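Molinate hydrolase (Gulosibacter molinativorax, PDB 4UB9) hydrolyses the thiocarbamate herbicide molinate and binds zinc, probably acting on non-peptide carbon-nitrogen bonds as an amidohydrolase. Local coordinates at residues A[120-128]-A[146-154]. Residues are numbered along the deposited sequence; the frame is centred on the assembly and turned at random.
Sequences GNYYKVIEE and NALEPVTIA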
loop_
_atom_site.group_PDB
_atom_site.type_symbol
_atom_site.label_atom_id
_atom_site.label_comp_id
_atom_site.label_asym_id
_atom_site.label_seq_id
_atom_site.Cartn_x
_atom_site.Cartn_y
_atom_site.Cartn_z
ATOM N N GLY A 120 6.519 28.381 -7.114
ATOM C CA GLY A 120 6.671 29.707 -7.701
ATOM C C GLY A 120 6.416 30.816 -6.678
ATOM O O GLY A 120 6.854 31.945 -6.881
ATOM N N ASN A 121 5.690 30.495 -5.609
ATOM C CA ASN A 121 5.275 31.479 -4.624
ATOM C C ASN A 121 5.529 31.126 -3.183
ATOM O O ASN A 121 4.852 31.621 -2.274
ATOM C CB ASN A 121 3.772 31.731 -4.754
ATOM C CG ASN A 121 3.413 32.538 -5.966
ATOM O OD1 ASN A 121 2.678 32.060 -6.824
ATOM N ND2 ASN A 121 4.003 33.703 -6.101
ATOM N N TYR A 122 6.472 30.236 -2.946
ATOM C CA TYR A 122 6.647 29.732 -1.592
ATOM C C TYR A 122 6.939 30.874 -0.622
ATOM O O TYR A 122 6.400 30.884 0.485
ATOM C CB TYR A 122 7.731 28.657 -1.537
ATOM C CG TYR A 122 7.402 27.419 -2.329
ATOM C CD1 TYR A 122 6.199 26.744 -2.155
ATOM C CD2 TYR A 122 8.310 26.901 -3.225
ATOM C CE1 TYR A 122 5.906 25.597 -2.871
ATOM C CE2 TYR A 122 8.048 25.758 -3.933
ATOM C CZ TYR A 122 6.851 25.099 -3.770
ATOM O OH TYR A 122 6.602 23.966 -4.507
ATOM N N TYR A 123 7.717 31.871 -1.056
ATOM C CA TYR A 123 8.037 32.987 -0.163
ATOM C C TYR A 123 6.770 33.740 0.244
ATOM O O TYR A 123 6.677 34.238 1.370
ATOM C CB TYR A 123 9.077 33.958 -0.733
ATOM C CG TYR A 123 8.644 34.849 -1.889
ATOM C CD1 TYR A 123 8.622 34.360 -3.182
ATOM C CD2 TYR A 123 8.245 36.153 -1.678
ATOM C CE1 TYR A 123 8.192 35.143 -4.240
ATOM C CE2 TYR A 123 7.862 36.969 -2.734
ATOM C CZ TYR A 123 7.840 36.456 -4.019
ATOM O OH TYR A 123 7.491 37.243 -5.098
ATOM N N LYS A 124 5.794 33.810 -0.653
ATOM C CA LYS A 124 4.511 34.485 -0.331
ATOM C C LYS A 124 3.659 33.664 0.595
ATOM O O LYS A 124 2.935 34.201 1.417
ATOM C CB LYS A 124 3.729 34.784 -1.585
ATOM C CG LYS A 124 4.319 35.929 -2.366
ATOM C CD LYS A 124 3.528 36.254 -3.619
ATOM C CE LYS A 124 4.149 37.460 -4.285
ATOM N NZ LYS A 124 3.868 37.483 -5.738
ATOM N N VAL A 125 3.740 32.344 0.450
ATOM C CA VAL A 125 3.049 31.456 1.371
ATOM C C VAL A 125 3.585 31.719 2.786
ATOM O O VAL A 125 2.845 31.765 3.776
ATOM C CB VAL A 125 3.278 29.984 1.025
ATOM C CG1 VAL A 125 2.751 29.053 2.119
ATOM C CG2 VAL A 125 2.631 29.672 -0.297
ATOM N N ILE A 126 4.900 31.854 2.874
ATOM C CA ILE A 126 5.555 32.036 4.151
ATOM C C ILE A 126 5.152 33.395 4.744
ATOM O O ILE A 126 4.856 33.514 5.925
ATOM C CB ILE A 126 7.075 31.914 4.007
ATOM C CG1 ILE A 126 7.439 30.450 3.786
ATOM C CG2 ILE A 126 7.789 32.425 5.262
ATOM C CD1 ILE A 126 8.886 30.219 3.418
ATOM N N GLU A 127 5.139 34.426 3.908
ATOM C CA GLU A 127 4.690 35.777 4.361
ATOM C C GLU A 127 3.251 35.753 4.842
ATOM O O GLU A 127 2.950 36.234 5.932
ATOM C CB GLU A 127 4.878 36.826 3.288
ATOM C CG GLU A 127 6.358 37.109 3.062
ATOM C CD GLU A 127 6.665 37.854 1.767
ATOM O OE1 GLU A 127 5.708 38.255 1.061
ATOM O OE2 GLU A 127 7.874 38.037 1.463
ATOM N N GLU A 128 2.385 35.144 4.064
ATOM C CA GLU A 128 0.966 34.959 4.475
ATOM C C GLU A 128 0.877 34.293 5.869
ATOM O O GLU A 128 0.117 34.726 6.739
ATOM C CB GLU A 128 0.194 34.106 3.466
ATOM C CG GLU A 128 -1.255 33.805 3.835
ATOM C CD GLU A 128 -1.963 32.844 2.883
ATOM O OE1 GLU A 128 -1.278 31.973 2.308
ATOM O OE2 GLU A 128 -3.205 32.933 2.696
ATOM N N ASN A 146 11.878 24.464 7.551
ATOM C CA ASN A 146 11.356 25.104 6.382
ATOM C C ASN A 146 12.377 24.945 5.281
ATOM O O ASN A 146 13.477 24.455 5.525
ATOM C CB ASN A 146 11.112 26.577 6.666
ATOM C CG ASN A 146 10.007 27.164 5.805
ATOM O OD1 ASN A 146 9.891 26.865 4.614
ATOM N ND2 ASN A 146 9.187 28.006 6.409
ATOM N N ALA A 147 12.012 25.383 4.085
ATOM C CA ALA A 147 12.945 25.444 2.962
ATOM C C ALA A 147 13.759 26.725 3.005
ATOM O O ALA A 147 13.214 27.832 3.015
ATOM C CB ALA A 147 12.214 25.355 1.657
ATOM N N LEU A 148 15.080 26.559 2.987
ATOM C CA LEU A 148 15.989 27.653 3.187
ATOM C C LEU A 148 15.767 28.825 2.254
ATOM O O LEU A 148 15.696 29.963 2.689
ATOM C CB LEU A 148 17.437 27.175 3.092
ATOM C CG LEU A 148 18.497 28.224 3.458
ATOM C CD1 LEU A 148 18.363 28.754 4.883
ATOM C CD2 LEU A 148 19.867 27.621 3.282
ATOM N N GLU A 149 15.721 28.570 0.961
ATOM C CA GLU A 149 15.617 29.654 -0.005
ATOM C C GLU A 149 14.394 30.576 0.256
ATOM O O GLU A 149 14.570 31.775 0.433
ATOM C CB GLU A 149 15.668 29.113 -1.451
ATOM C CG GLU A 149 15.512 30.166 -2.555
ATOM C CD GLU A 149 15.338 29.554 -3.958
ATOM O OE1 GLU A 149 16.300 28.940 -4.452
ATOM O OE2 GLU A 149 14.259 29.686 -4.576
ATOM N N PRO A 150 13.176 30.035 0.280
ATOM C CA PRO A 150 12.031 30.942 0.414
ATOM C C PRO A 150 11.887 31.541 1.794
ATOM O O PRO A 150 11.399 32.645 1.908
ATOM C CB PRO A 150 10.830 30.055 0.115
ATOM C CG PRO A 150 11.306 28.661 0.264
ATOM C CD PRO A 150 12.759 28.667 -0.060
ATOM N N VAL A 151 12.322 30.834 2.828
ATOM C CA VAL A 151 12.248 31.407 4.155
ATOM C C VAL A 151 13.233 32.564 4.315
ATOM O O VAL A 151 12.951 33.547 4.985
ATOM C CB VAL A 151 12.421 30.363 5.256
ATOM C CG1 VAL A 151 13.872 30.025 5.506
ATOM C CG2 VAL A 151 11.780 30.848 6.558
ATOM N N THR A 152 14.380 32.462 3.663
ATOM C CA THR A 152 15.361 33.556 3.633
ATOM C C THR A 152 14.783 34.782 2.931
ATOM O O THR A 152 14.756 35.889 3.468
ATOM C CB THR A 152 16.644 33.141 2.879
ATOM O OG1 THR A 152 17.245 32.058 3.564
ATOM C CG2 THR A 152 17.655 34.278 2.803
ATOM N N ILE A 153 14.276 34.568 1.726
ATOM C CA ILE A 153 13.597 35.638 0.967
ATOM C C ILE A 153 12.543 36.370 1.819
ATOM O O ILE A 153 12.468 37.594 1.839
ATOM C CB ILE A 153 12.922 35.100 -0.290
ATOM C CG1 ILE A 153 14.010 34.704 -1.292
ATOM C CG2 ILE A 153 12.008 36.149 -0.914
ATOM C CD1 ILE A 153 13.534 33.915 -2.495
ATOM N N ALA A 154 11.729 35.579 2.501
ATOM C CA ALA A 154 10.574 36.093 3.246
ATOM C C ALA A 154 11.010 36.851 4.490
ATOM O O ALA A 154 10.473 37.913 4.787
ATOM C CB ALA A 154 9.635 34.974 3.641
#
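Ile126 reaches from helix 122-135 against the early turns of helix 148-159, and its two branches divide the work. CG1 lies beside the backbone N (chi1 -73°) and the chain runs on extended, which carries CD1 over Pro150 CB to 3.5 Å from Val151 N. CG2 stands anti to the backbone N, which turns it to Ala154 CB at 3.5 Å. A small methyl suits Ala154, which lies against Ile126 CG2 and Tyr123 O. Asn146 comes from the opposite direction, its amide meeting the end of Ile126, with OD1 3.7 Å from CD1. That OD1 accepts Ala147 N on an in-plane lone pair at 2.6 Å, while ND2 bonds to Asp143, so the amide is gripped at both ends. With an alanine here, Ala147 N and Asp143 would probably both lose their side-chain partner, and a gap would open beside Ile126 CD1. Further along, Pro150, which has no N-H to give in the first turn of its helix, sets its CB 3.8 Å from Tyr122 CB. Both tyrosines touch mainly through CB and lead their rings away, Tyr122 OH to Leu115 O and Tyr123 OH to Val494 O of the second subunit; Ile153 CG2 lies obliquely by the Tyr123 ring. Glu127 lays CG near Ala154 and sends OE2 to a salt bridge with Arg157. The segment axes approach to 8.2 Å and cross at -56° in this amidohydrolase domain of the TIM-barrel clan; the helices thus meet mainly through apolar groups laid on each other and on backbone atoms, while polar ends find partners around the seam, including the neighbouring subunit.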